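Local coordinates for lipoprotein NlpE (Escherichia coli, PDB 2Z4I) that activates the Cpx envelope-stress pathway from the outer membrane, takes part in copper homeostasis and is required for efficient cell binding to hydrophobic surfaces in biofilm formation, at residues G47-E53 / F65-W71; L122-P126 / E179-T183; M127-Y133 / V174-G180; F151-N156 / T194-P199. The protein carries 1 engineered substitution. All blocks are in the same frame, centred on the assembly; numbering follows the deposited sequence.

Contact 1 of 4, residues G47-E53 / F65-W71; sequences GTWVMNE and FASYGTW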
loop_
_atom_site.group_PDB
_atom_site.type_symbol
_atom_site.label_atom_id
_atom_site.label_comp_id
_atom_site.label_asym_id
_atom_site.label_seq_id
_atom_site.Cartn_x
_atom_site.Cartn_y
_atom_site.Cartn_z
ATOM N N GLY A 47 -34.257 -3.332 24.561
ATOM C CA GLY A 47 -34.546 -4.048 23.324
ATOM C C GLY A 47 -34.700 -3.243 22.049
ATOM O O GLY A 47 -35.147 -3.755 21.022
ATOM N N THR A 48 -34.337 -1.971 22.102
ATOM C CA THR A 48 -34.418 -1.131 20.918
ATOM C C THR A 48 -33.011 -0.849 20.428
ATOM O O THR A 48 -32.041 -0.992 21.172
ATOM C CB THR A 48 -35.109 0.188 21.223
ATOM O OG1 THR A 48 -34.537 0.761 22.407
ATOM C CG2 THR A 48 -36.586 -0.040 21.436
ATOM N N TRP A 49 -32.910 -0.457 19.170
ATOM C CA TRP A 49 -31.630 -0.153 18.558
ATOM C C TRP A 49 -31.775 1.108 17.727
ATOM O O TRP A 49 -32.877 1.511 17.353
ATOM C CB TRP A 49 -31.182 -1.290 17.635
ATOM C CG TRP A 49 -32.170 -1.603 16.529
ATOM C CD1 TRP A 49 -33.250 -2.439 16.607
ATOM C CD2 TRP A 49 -32.181 -1.064 15.201
ATOM N NE1 TRP A 49 -33.929 -2.455 15.413
ATOM C CE2 TRP A 49 -33.293 -1.622 14.531
ATOM C CE3 TRP A 49 -31.361 -0.169 14.512
ATOM C CZ2 TRP A 49 -33.604 -1.312 13.198
ATOM C CZ3 TRP A 49 -31.669 0.142 13.179
ATOM C CH2 TRP A 49 -32.781 -0.431 12.542
ATOM N N VAL A 50 -30.639 1.718 17.428
ATOM C CA VAL A 50 -30.617 2.921 16.618
ATOM C C VAL A 50 -29.368 2.791 15.775
ATOM O O VAL A 50 -28.303 2.423 16.283
ATOM C CB VAL A 50 -30.538 4.204 17.500
ATOM C CG1 VAL A 50 -29.195 4.267 18.217
ATOM C CG2 VAL A 50 -30.760 5.444 16.636
HETATM N N MSE A 51 -29.510 3.054 14.484
HETATM C CA MSE A 51 -28.386 2.967 13.574
HETATM C C MSE A 51 -28.165 4.297 12.886
HETATM O O MSE A 51 -29.116 4.998 12.548
HETATM C CB MSE A 51 -28.627 1.899 12.520
HETATM C CG MSE A 51 -27.484 1.783 11.543
HETATM SE SE MSE A 51 -27.674 0.243 10.422
HETATM C CE MSE A 51 -27.083 -1.091 11.707
ATOM N N ASN A 52 -26.906 4.641 12.673
ATOM C CA ASN A 52 -26.588 5.886 12.028
ATOM C C ASN A 52 -25.704 5.611 10.835
ATOM O O ASN A 52 -24.745 4.844 10.932
ATOM C CB ASN A 52 -25.848 6.799 12.998
ATOM C CG ASN A 52 -25.636 8.195 12.438
ATOM O OD1 ASN A 52 -24.603 8.811 12.675
ATOM N ND2 ASN A 52 -26.618 8.706 11.711
ATOM N N GLU A 53 -26.019 6.232 9.707
ATOM C CA GLU A 53 -25.201 6.054 8.526
ATOM C C GLU A 53 -24.798 7.410 7.994
ATOM O O GLU A 53 -25.657 8.240 7.730
ATOM C CB GLU A 53 -25.967 5.300 7.446
ATOM C CG GLU A 53 -26.431 3.924 7.859
ATOM C CD GLU A 53 -27.149 3.212 6.738
ATOM O OE1 GLU A 53 -27.938 2.296 7.030
ATOM O OE2 GLU A 53 -26.920 3.565 5.560
ATOM N N PHE A 65 -28.255 9.553 7.594
ATOM C CA PHE A 65 -29.609 9.282 8.052
ATOM C C PHE A 65 -29.601 8.155 9.077
ATOM O O PHE A 65 -28.847 7.198 8.952
ATOM C CB PHE A 65 -30.506 8.937 6.856
ATOM C CG PHE A 65 -30.245 7.574 6.255
ATOM C CD1 PHE A 65 -30.880 6.435 6.765
ATOM C CD2 PHE A 65 -29.372 7.429 5.173
ATOM C CE1 PHE A 65 -30.650 5.173 6.204
ATOM C CE2 PHE A 65 -29.132 6.171 4.601
ATOM C CZ PHE A 65 -29.772 5.042 5.118
ATOM N N ALA A 66 -30.433 8.267 10.100
ATOM C CA ALA A 66 -30.473 7.241 11.131
ATOM C C ALA A 66 -31.747 6.410 11.097
ATOM O O ALA A 66 -32.756 6.798 10.508
ATOM C CB ALA A 66 -30.304 7.875 12.498
ATOM N N SER A 67 -31.694 5.255 11.739
ATOM C CA SER A 67 -32.847 4.380 11.768
ATOM C C SER A 67 -32.905 3.694 13.117
ATOM O O SER A 67 -31.891 3.572 13.811
ATOM C CB SER A 67 -32.767 3.346 10.635
ATOM O OG SER A 67 -31.523 2.669 10.623
ATOM N N TYR A 68 -34.097 3.265 13.502
ATOM C CA TYR A 68 -34.231 2.616 14.783
ATOM C C TYR A 68 -35.269 1.530 14.646
ATOM O O TYR A 68 -35.854 1.365 13.581
ATOM C CB TYR A 68 -34.629 3.641 15.854
ATOM C CG TYR A 68 -36.069 4.065 15.799
ATOM C CD1 TYR A 68 -36.995 3.550 16.698
ATOM C CD2 TYR A 68 -36.519 4.941 14.816
ATOM C CE1 TYR A 68 -38.345 3.889 16.620
ATOM C CE2 TYR A 68 -37.872 5.290 14.721
ATOM C CZ TYR A 68 -38.779 4.753 15.626
ATOM O OH TYR A 68 -40.127 5.040 15.507
ATOM N N GLY A 69 -35.484 0.787 15.723
ATOM C CA GLY A 69 -36.443 -0.298 15.709
ATOM C C GLY A 69 -36.129 -1.156 16.909
ATOM O O GLY A 69 -35.381 -0.732 17.776
ATOM N N THR A 70 -36.690 -2.356 16.963
ATOM C CA THR A 70 -36.465 -3.264 18.087
ATOM C C THR A 70 -35.591 -4.385 17.590
ATOM O O THR A 70 -35.512 -4.596 16.396
ATOM C CB THR A 70 -37.790 -3.852 18.570
ATOM O OG1 THR A 70 -38.457 -4.479 17.470
ATOM C CG2 THR A 70 -38.689 -2.761 19.098
ATOM N N TRP A 71 -34.937 -5.104 18.488
ATOM C CA TRP A 71 -34.071 -6.206 18.072
ATOM C C TRP A 71 -34.261 -7.445 18.931
ATOM O O TRP A 71 -34.451 -7.348 20.142
ATOM C CB TRP A 71 -32.605 -5.791 18.154
ATOM C CG TRP A 71 -32.222 -5.291 19.503
ATOM C CD1 TRP A 71 -32.362 -4.021 19.971
ATOM C CD2 TRP A 71 -31.725 -6.068 20.597
ATOM N NE1 TRP A 71 -31.988 -3.956 21.290
ATOM C CE2 TRP A 71 -31.593 -5.199 21.701
ATOM C CE3 TRP A 71 -31.382 -7.419 20.753
ATOM C CZ2 TRP A 71 -31.134 -5.632 22.949
ATOM C CZ3 TRP A 71 -30.922 -7.852 22.002
ATOM C CH2 TRP A 71 -30.805 -6.957 23.081
#

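Contact 2 of 4, residues L122-P126 / E179-T183; sequences LPMTP and EGHFT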
loop_
_atom_site.group_PDB
_atom_site.type_symbol
_atom_site.label_atom_id
_atom_site.label_comp_id
_atom_site.label_asym_id
_atom_site.label_seq_id
_atom_site.Cartn_x
_atom_site.Cartn_y
_atom_site.Cartn_z
ATOM N N LEU A 122 9.571 9.675 -7.997
ATOM C CA LEU A 122 10.339 8.440 -7.922
ATOM C C LEU A 122 10.625 8.052 -6.473
ATOM O O LEU A 122 10.927 8.894 -5.632
ATOM C CB LEU A 122 11.655 8.584 -8.687
ATOM C CG LEU A 122 11.602 8.536 -10.218
ATOM C CD1 LEU A 122 12.916 8.991 -10.796
ATOM C CD2 LEU A 122 11.299 7.134 -10.670
ATOM N N PRO A 123 10.537 6.755 -6.170
ATOM C CA PRO A 123 10.782 6.271 -4.814
ATOM C C PRO A 123 12.167 6.616 -4.346
ATOM O O PRO A 123 13.084 6.721 -5.148
ATOM C CB PRO A 123 10.568 4.768 -4.941
ATOM C CG PRO A 123 10.974 4.494 -6.338
ATOM C CD PRO A 123 10.384 5.633 -7.111
HETATM N N MSE A 124 12.307 6.793 -3.041
HETATM C CA MSE A 124 13.595 7.120 -2.453
HETATM C C MSE A 124 14.089 5.953 -1.626
HETATM O O MSE A 124 15.180 5.990 -1.055
HETATM C CB MSE A 124 13.474 8.362 -1.582
HETATM C CG MSE A 124 12.892 9.533 -2.335
HETATM SE SE MSE A 124 13.149 11.183 -1.409
HETATM C CE MSE A 124 11.823 10.943 -0.015
ATOM N N THR A 125 13.266 4.917 -1.563
ATOM C CA THR A 125 13.613 3.718 -0.833
ATOM C C THR A 125 14.816 3.084 -1.513
ATOM O O THR A 125 14.827 2.890 -2.726
ATOM C CB THR A 125 12.469 2.725 -0.874
ATOM O OG1 THR A 125 11.293 3.334 -0.338
ATOM C CG2 THR A 125 12.815 1.495 -0.075
ATOM N N PRO A 126 15.858 2.763 -0.750
ATOM C CA PRO A 126 16.999 2.150 -1.427
ATOM C C PRO A 126 16.690 0.706 -1.813
ATOM O O PRO A 126 15.934 0.011 -1.131
ATOM C CB PRO A 126 18.103 2.242 -0.385
ATOM C CG PRO A 126 17.367 2.051 0.876
ATOM C CD PRO A 126 16.112 2.910 0.691
ATOM N N GLU A 179 23.507 -0.179 -2.855
ATOM C CA GLU A 179 22.114 0.131 -2.589
ATOM C C GLU A 179 21.914 1.519 -3.159
ATOM O O GLU A 179 22.816 2.344 -3.093
ATOM C CB GLU A 179 21.829 0.150 -1.092
ATOM C CG GLU A 179 21.506 -1.214 -0.527
ATOM C CD GLU A 179 21.123 -1.152 0.936
ATOM O OE1 GLU A 179 20.232 -0.346 1.296
ATOM O OE2 GLU A 179 21.711 -1.919 1.729
ATOM N N GLY A 180 20.751 1.775 -3.737
ATOM C CA GLY A 180 20.512 3.087 -4.297
ATOM C C GLY A 180 19.103 3.267 -4.807
ATOM O O GLY A 180 18.339 2.309 -4.884
ATOM N N HIS A 181 18.752 4.500 -5.145
ATOM C CA HIS A 181 17.425 4.805 -5.667
ATOM C C HIS A 181 17.580 5.771 -6.827
ATOM O O HIS A 181 18.625 6.399 -6.982
ATOM C CB HIS A 181 16.556 5.443 -4.582
ATOM C CG HIS A 181 17.180 6.644 -3.943
ATOM N ND1 HIS A 181 18.192 6.551 -3.013
ATOM C CD2 HIS A 181 16.958 7.967 -4.126
ATOM C CE1 HIS A 181 18.567 7.764 -2.650
ATOM N NE2 HIS A 181 17.834 8.641 -3.310
ATOM N N PHE A 182 16.552 5.887 -7.656
ATOM C CA PHE A 182 16.635 6.804 -8.778
ATOM C C PHE A 182 16.130 8.175 -8.399
ATOM O O PHE A 182 15.157 8.305 -7.656
ATOM C CB PHE A 182 15.833 6.286 -9.960
ATOM C CG PHE A 182 16.395 5.046 -10.557
ATOM C CD1 PHE A 182 16.000 3.800 -10.094
ATOM C CD2 PHE A 182 17.356 5.123 -11.556
ATOM C CE1 PHE A 182 16.555 2.649 -10.614
ATOM C CE2 PHE A 182 17.919 3.977 -12.084
ATOM C CZ PHE A 182 17.521 2.735 -11.612
ATOM N N THR A 183 16.795 9.204 -8.903
ATOM C CA THR A 183 16.374 10.554 -8.609
ATOM C C THR A 183 16.507 11.383 -9.860
ATOM O O THR A 183 17.142 10.956 -10.817
ATOM C CB THR A 183 17.232 11.163 -7.528
ATOM O OG1 THR A 183 16.694 12.432 -7.162
ATOM C CG2 THR A 183 18.641 11.356 -8.022
#

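Contact 3 of 4, residues M127-Y133 / V174-G180; sequences MTLRGMY and VLLSVEG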
loop_
_atom_site.group_PDB
_atom_site.type_symbol
_atom_site.label_atom_id
_atom_site.label_comp_id
_atom_site.label_asym_id
_atom_site.label_seq_id
_atom_site.Cartn_x
_atom_site.Cartn_y
_atom_site.Cartn_z
HETATM N N MSE A 127 17.247 0.265 -2.927
HETATM C CA MSE A 127 17.060 -1.103 -3.372
HETATM C C MSE A 127 18.456 -1.551 -3.713
HETATM O O MSE A 127 19.358 -0.718 -3.783
HETATM C CB MSE A 127 16.161 -1.152 -4.599
HETATM C CG MSE A 127 16.563 -0.225 -5.684
HETATM SE SE MSE A 127 15.139 -0.119 -6.944
HETATM C CE MSE A 127 13.836 0.725 -5.883
ATOM N N THR A 128 18.668 -2.844 -3.911
ATOM C CA THR A 128 20.017 -3.290 -4.232
ATOM C C THR A 128 20.220 -3.471 -5.709
ATOM O O THR A 128 19.336 -3.965 -6.407
ATOM C CB THR A 128 20.363 -4.590 -3.528
ATOM O OG1 THR A 128 20.296 -4.386 -2.111
ATOM C CG2 THR A 128 21.756 -5.034 -3.909
ATOM N N LEU A 129 21.388 -3.062 -6.192
ATOM C CA LEU A 129 21.676 -3.190 -7.607
ATOM C C LEU A 129 23.024 -3.833 -7.883
ATOM O O LEU A 129 23.995 -3.635 -7.154
ATOM C CB LEU A 129 21.604 -1.824 -8.295
ATOM C CG LEU A 129 20.277 -1.071 -8.203
ATOM C CD1 LEU A 129 20.287 -0.240 -6.968
ATOM C CD2 LEU A 129 20.085 -0.176 -9.403
ATOM N N ARG A 130 23.066 -4.614 -8.950
ATOM C CA ARG A 130 24.273 -5.297 -9.358
ATOM C C ARG A 130 24.557 -4.767 -10.752
ATOM O O ARG A 130 23.715 -4.889 -11.638
ATOM C CB ARG A 130 24.009 -6.801 -9.424
ATOM C CG ARG A 130 24.979 -7.653 -8.636
ATOM C CD ARG A 130 24.809 -7.484 -7.127
ATOM N NE ARG A 130 23.639 -8.202 -6.625
ATOM C CZ ARG A 130 23.423 -8.497 -5.342
ATOM N NH1 ARG A 130 24.303 -8.131 -4.407
ATOM N NH2 ARG A 130 22.330 -9.173 -4.998
ATOM N N GLY A 131 25.717 -4.159 -10.963
ATOM C CA GLY A 131 25.997 -3.659 -12.294
ATOM C C GLY A 131 27.467 -3.425 -12.542
ATOM O O GLY A 131 28.281 -3.548 -11.619
HETATM N N MSE A 132 27.810 -3.108 -13.790
HETATM C CA MSE A 132 29.189 -2.828 -14.140
HETATM C C MSE A 132 29.380 -1.321 -14.017
HETATM O O MSE A 132 28.877 -0.559 -14.836
HETATM C CB MSE A 132 29.489 -3.285 -15.572
HETATM C CG MSE A 132 29.389 -4.801 -15.823
HETATM SE SE MSE A 132 30.421 -5.955 -14.624
HETATM C CE MSE A 132 32.181 -5.218 -14.867
ATOM N N TYR A 133 30.089 -0.896 -12.976
ATOM C CA TYR A 133 30.335 0.524 -12.733
ATOM C C TYR A 133 31.554 0.988 -13.505
ATOM O O TYR A 133 32.546 0.267 -13.607
ATOM C CB TYR A 133 30.575 0.775 -11.245
ATOM C CG TYR A 133 30.802 2.230 -10.873
ATOM C CD1 TYR A 133 29.727 3.091 -10.653
ATOM C CD2 TYR A 133 32.095 2.741 -10.720
ATOM C CE1 TYR A 133 29.931 4.417 -10.288
ATOM C CE2 TYR A 133 32.309 4.072 -10.354
ATOM C CZ TYR A 133 31.220 4.903 -10.140
ATOM O OH TYR A 133 31.414 6.221 -9.775
ATOM N N VAL A 174 34.161 -2.058 -13.386
ATOM C CA VAL A 174 34.186 -3.083 -12.357
ATOM C C VAL A 174 32.789 -3.405 -11.839
ATOM O O VAL A 174 31.958 -2.506 -11.650
ATOM C CB VAL A 174 35.050 -2.628 -11.176
ATOM C CG1 VAL A 174 35.091 -3.690 -10.121
ATOM C CG2 VAL A 174 36.434 -2.301 -11.655
ATOM N N LEU A 175 32.528 -4.690 -11.607
ATOM C CA LEU A 175 31.225 -5.102 -11.100
ATOM C C LEU A 175 31.068 -4.412 -9.761
ATOM O O LEU A 175 32.029 -4.316 -9.001
ATOM C CB LEU A 175 31.155 -6.622 -10.907
ATOM C CG LEU A 175 29.771 -7.130 -10.459
ATOM C CD1 LEU A 175 28.841 -7.147 -11.665
ATOM C CD2 LEU A 175 29.878 -8.518 -9.838
ATOM N N LEU A 176 29.862 -3.941 -9.466
ATOM C CA LEU A 176 29.618 -3.238 -8.214
ATOM C C LEU A 176 28.259 -3.619 -7.689
ATOM O O LEU A 176 27.314 -3.779 -8.461
ATOM C CB LEU A 176 29.669 -1.720 -8.459
ATOM C CG LEU A 176 29.644 -0.653 -7.349
ATOM C CD1 LEU A 176 28.449 0.269 -7.562
ATOM C CD2 LEU A 176 29.610 -1.289 -5.969
ATOM N N SER A 177 28.166 -3.780 -6.376
ATOM C CA SER A 177 26.906 -4.101 -5.718
ATOM C C SER A 177 26.630 -2.962 -4.746
ATOM O O SER A 177 27.317 -2.819 -3.738
ATOM C CB SER A 177 27.024 -5.404 -4.936
ATOM O OG SER A 177 25.869 -5.610 -4.143
ATOM N N VAL A 178 25.631 -2.141 -5.033
ATOM C CA VAL A 178 25.357 -1.025 -4.147
ATOM C C VAL A 178 23.872 -0.830 -3.955
ATOM O O VAL A 178 23.074 -1.277 -4.783
ATOM C CB VAL A 178 25.947 0.284 -4.726
ATOM C CG1 VAL A 178 25.229 0.641 -6.007
ATOM C CG2 VAL A 178 25.830 1.411 -3.718
ATOM N N GLU A 179 23.507 -0.179 -2.855
ATOM C CA GLU A 179 22.114 0.131 -2.589
ATOM C C GLU A 179 21.914 1.519 -3.159
ATOM O O GLU A 179 22.816 2.344 -3.093
ATOM C CB GLU A 179 21.829 0.150 -1.092
ATOM C CG GLU A 179 21.506 -1.214 -0.527
ATOM C CD GLU A 179 21.123 -1.152 0.936
ATOM O OE1 GLU A 179 20.232 -0.346 1.296
ATOM O OE2 GLU A 179 21.711 -1.919 1.729
ATOM N N GLY A 180 20.751 1.775 -3.737
ATOM C CA GLY A 180 20.512 3.087 -4.297
ATOM C C GLY A 180 19.103 3.267 -4.807
ATOM O O GLY A 180 18.339 2.309 -4.884
#

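Contact 4 of 4, residues F151-N156 / T194-P199; sequences FMVANN and TKVLAP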
loop_
_atom_site.group_PDB
_atom_site.type_symbol
_atom_site.label_atom_id
_atom_site.label_comp_id
_atom_site.label_asym_id
_atom_site.label_seq_id
_atom_site.Cartn_x
_atom_site.Cartn_y
_atom_site.Cartn_z
ATOM N N PHE A 151 22.455 3.360 -16.571
ATOM C CA PHE A 151 22.127 4.681 -16.041
ATOM C C PHE A 151 23.336 5.435 -15.526
ATOM O O PHE A 151 24.418 4.864 -15.369
ATOM C CB PHE A 151 21.129 4.575 -14.895
ATOM C CG PHE A 151 20.503 3.235 -14.761
ATOM C CD1 PHE A 151 21.112 2.250 -14.004
ATOM C CD2 PHE A 151 19.285 2.960 -15.379
ATOM C CE1 PHE A 151 20.517 0.995 -13.852
ATOM C CE2 PHE A 151 18.668 1.702 -15.241
ATOM C CZ PHE A 151 19.290 0.714 -14.470
HETATM N N MSE A 152 23.141 6.726 -15.267
HETATM C CA MSE A 152 24.202 7.565 -14.724
HETATM C C MSE A 152 24.180 7.467 -13.199
HETATM O O MSE A 152 23.114 7.349 -12.589
HETATM C CB MSE A 152 23.992 9.010 -15.125
HETATM C CG MSE A 152 24.369 9.330 -16.543
HETATM SE SE MSE A 152 23.711 11.091 -16.953
HETATM C CE MSE A 152 22.105 10.535 -17.877
ATOM N N VAL A 153 25.349 7.524 -12.580
ATOM C CA VAL A 153 25.423 7.420 -11.136
ATOM C C VAL A 153 25.862 8.753 -10.551
ATOM O O VAL A 153 26.911 9.278 -10.905
ATOM C CB VAL A 153 26.406 6.292 -10.730
ATOM C CG1 VAL A 153 26.413 6.109 -9.234
ATOM C CG2 VAL A 153 26.003 5.005 -11.411
ATOM N N ALA A 154 25.044 9.309 -9.667
ATOM C CA ALA A 154 25.359 10.588 -9.044
ATOM C C ALA A 154 26.798 10.564 -8.548
ATOM O O ALA A 154 27.217 9.600 -7.906
ATOM C CB ALA A 154 24.408 10.859 -7.877
ATOM N N ASN A 155 27.555 11.617 -8.854
ATOM C CA ASN A 155 28.940 11.684 -8.416
ATOM C C ASN A 155 29.036 11.469 -6.934
ATOM O O ASN A 155 28.235 12.004 -6.179
ATOM C CB ASN A 155 29.557 13.034 -8.747
ATOM C CG ASN A 155 29.945 13.139 -10.180
ATOM O OD1 ASN A 155 29.095 13.069 -11.067
ATOM N ND2 ASN A 155 31.236 13.289 -10.429
ATOM N N ASN A 156 30.022 10.677 -6.531
ATOM C CA ASN A 156 30.272 10.390 -5.128
ATOM C C ASN A 156 31.750 10.057 -4.980
ATOM O O ASN A 156 32.202 8.976 -5.351
ATOM C CB ASN A 156 29.428 9.219 -4.662
ATOM C CG ASN A 156 29.615 8.936 -3.205
ATOM O OD1 ASN A 156 30.626 8.378 -2.795
ATOM N ND2 ASN A 156 28.649 9.342 -2.401
ATOM N N THR A 194 16.753 14.650 -15.574
ATOM C CA THR A 194 17.013 13.301 -16.071
ATOM C C THR A 194 17.306 12.287 -14.957
ATOM O O THR A 194 18.048 12.558 -14.012
ATOM C CB THR A 194 18.193 13.292 -17.066
ATOM O OG1 THR A 194 19.423 13.177 -16.353
ATOM C CG2 THR A 194 18.237 14.588 -17.854
ATOM N N LYS A 195 16.704 11.110 -15.094
ATOM C CA LYS A 195 16.862 10.009 -14.147
ATOM C C LYS A 195 18.348 9.758 -13.890
ATOM O O LYS A 195 19.157 9.822 -14.809
ATOM C CB LYS A 195 16.210 8.755 -14.735
ATOM C CG LYS A 195 15.838 7.682 -13.741
ATOM C CD LYS A 195 15.284 6.450 -14.461
ATOM C CE LYS A 195 16.364 5.732 -15.274
ATOM N NZ LYS A 195 15.901 4.428 -15.849
ATOM N N VAL A 196 18.700 9.471 -12.642
ATOM C CA VAL A 196 20.086 9.216 -12.280
ATOM C C VAL A 196 20.103 8.349 -11.033
ATOM O O VAL A 196 19.245 8.504 -10.161
ATOM C CB VAL A 196 20.834 10.529 -11.968
ATOM C CG1 VAL A 196 20.126 11.279 -10.856
ATOM C CG2 VAL A 196 22.245 10.229 -11.528
ATOM N N LEU A 197 21.082 7.453 -10.936
ATOM C CA LEU A 197 21.169 6.572 -9.778
ATOM C C LEU A 197 21.948 7.207 -8.648
ATOM O O LEU A 197 23.124 7.544 -8.806
ATOM C CB LEU A 197 21.843 5.249 -10.135
ATOM C CG LEU A 197 21.820 4.243 -8.979
ATOM C CD1 LEU A 197 20.384 3.785 -8.793
ATOM C CD2 LEU A 197 22.702 3.040 -9.262
ATOM N N ALA A 198 21.289 7.355 -7.502
ATOM C CA ALA A 198 21.918 7.944 -6.327
ATOM C C ALA A 198 22.221 6.827 -5.338
ATOM O O ALA A 198 21.319 6.106 -4.908
ATOM C CB ALA A 198 20.983 8.968 -5.694
ATOM N N PRO A 199 23.497 6.651 -4.972
ATOM C CA PRO A 199 23.840 5.587 -4.018
ATOM C C PRO A 199 23.302 5.850 -2.611
ATOM O O PRO A 199 23.084 6.994 -2.240
ATOM C CB PRO A 199 25.365 5.565 -4.067
ATOM C CG PRO A 199 25.717 7.016 -4.419
ATOM C CD PRO A 199 24.704 7.319 -5.495
#

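Contact 1 of 4, residues G47-E53 / F65-W71
Trp49 and Gly69, and two residues further Met51 and Ser67, are hydrogen-bonded pairs of an antiparallel ladder, each joined by N-H...O bonds in both directions. Trp49 N reaches Gly69 O at 2.9 Å (163° at the hydrogen), and Trp71 N bonds Gly47 O at the same 2.9 Å. In the alternate, non-hydrogen-bonded pairs CA-H...O contacts fill in, such as Tyr68 CA to Trp49 O at 3.1 Å. The strands form a hairpin of the up-and-down N-terminal beta-barrel, whose sequence family belongs with the calycins; strand 34-43 continues the sheet beyond 47-53 and strand 77-82 beyond 65-71. The two indoles make the aromatic contacts. With CG between the backbone N and the carbonyl carbon (chi1 58°), the Trp49 ring swings across the neighbouring strand and puts one face over Gly69 N, 3.5 Å above the plane, where Gly69 has no side chain to obstruct it. Trp49 NE1 makes a weak bond to Thr70 O (2.8 Å) and another to Thr81 O. Trp71 is placed in a similar way: Gly47 O sits over a face of its ring, and NE1 bonds weakly to Thr48 O (3.0 Å) and Glu44 O. The indoles meet rim to rim, planes 63° apart, with Trp49 CD1 3.7 Å from Trp71 CB. Elsewhere the Glu53 carboxylate lies alongside the Phe65 ring, OE2 nearest CZ at 3.2 Å.

Contact 2 of 4, residues L122-P126 / E179-T183
Met124 O sits over one face of the His181 imidazole, 3.5 Å above the ring plane and offset toward the rim, while Pro123 O approaches the ring obliquely. The ring is held from elsewhere as well, ND1 being hydrogen-bonded to OD1 of Asp200. The CG of His181 lies between its backbone N and carbonyl carbon (chi1 54°), which lifts the imidazole against residues 122-126. Its CB is touched by two carbonyls of that segment, Pro123 O at 3.7 Å and Thr125 O at 3.6 Å. The Phe182 ring turns the other way and meets Phe151 edge-to-face. Residues 122-126, a loop leading into the first strand of the OB-fold, run 163° from the direction of 179-183, but the two backbones are not hydrogen-bonded to each other. The ladder begins just past Pro126, where Met127 pairs with Gly180. Apolar and mixed contacts close the two ends. At one, Leu122 CB rests 3.7 Å from Phe182 O, and its CD1 reaches Phe182 CB at 4.1 Å. At the other, the Pro126 ring and the extended Glu179 chain lie side by side, with Glu179 OE1 3.7 Å from Pro126 CB; Glu179 also touches Thr201. Residues 124-126 belong to a region proposed to contain a copper-binding motif. Thr125 OG1 makes a weak hydrogen bond to a hexaethylene glycol, probably from the crystallisation liquor.

Contact 3 of 4, residues M127-Y133 / V174-G180
Met127 with Gly180, Leu129 with Val178, Gly131 with Leu176 and Tyr133 with Val174 are four hydrogen-bonded antiparallel pairs, each bonded in both directions. Leu129 N to Val178 O and Tyr133 N to Val174 O are both 2.8 Å. The strand directions are 144° apart, a marked twist that suits a small barrel. CA-H...O contacts support the intervening pairs, for example Ser177 CA to Leu129 O at 3.3 Å. The side-chain hydrogen bond runs from Arg130 NH1 to Ser177 OG (3.0 Å), with OG tilted 29° from the guanidinium plane. Bends at chi2 and chi3 turn the Arg130 chain across toward Ser177; CD packs on the serine, and Thr128 CG2 lies over one guanidinium face, offset toward the rim. Apolar side chains meet on both faces. Met132, a selenomethionine bent at chi2 and chi3, crosses Leu175 with SE 3.6 Å from CD1, on the face that also carries Arg130 and Ser177. On the other face Tyr133 CB meets Leu176 CB at 3.8 Å. Separately, the Leu129 CD1 methyl rests 3.8 Å from the carbonyl oxygen Gly180 O. The contact corresponds to the pairing of the first and fourth strands of an OB-fold. Strand 140-144 continues the sheet beyond 127-133 and strand 205-206 beyond 174-180; helix 157-167 packs against Tyr133 and Val174, its Tyr163 ring meeting Tyr133 edge-to-face.

Contact 4 of 4, residues F151-N156 / T194-P199
Leu197 brackets Val153 with two backbone bonds, its N to Met152 O (2.6 Å) and its O to Ala154 N (2.7 Å), in a single bridge between segments whose directions differ by 52°. This brings the chain at the third strand of the OB-fold against the fifth, as in the closure of such barrels. Val196 CG2, anti to its backbone N, is directed at the backbone of 151-156, against polar atoms of both bonds: it lies 3.2 Å from Met152 O and 3.5 Å from Ala154 N. Val153 faces the interior with Leu197, its CG1 3.6 Å from Leu197 O, and also packs on Tyr133, Ala140 and Phe142. Ala154 CB fits against Val196, Ala198 and Pro199. At the other end the Lys195 chain, bent at chi3 (68°), brings its ammonium obliquely to the Phe151 ring, NZ lying 3.7 Å from CD2. The selenomethionine Met152 crosses Thr194 at about a right angle, its CE 4.1 Å from Thr194 OG1. Past the bridge Asn156 takes the N-cap position of helix 157-167: ND2 comes within 4.3 Å of Pro199 CG, while OD1 accepts a hydrogen bond from Leu159 N.

How the contacts relate
Contact 1 lies alone in the N-terminal barrel, its centre 52 to 62 Å from the others and across the chain's centre, and it closes along the chain before the other three open. Contacts 2, 3 and 4 crowd into the C-terminal OB domain, with centres 10 to 13 Å apart. Strand 174-185 ties them together: contacts 2 and 3 share Glu179 and Gly180, and strand 194-199 of contact 4 pairs with it through probable hydrogen bonds from Thr183 N to Val196 O and from Ala198 N to His181 O. Leu129 and Leu197 pack between contacts 3 and 4. The two barrels, joined by a flexible linker, are well separated, in keeping with domain swapping in the crystal; in vivo the protein is probably monomeric.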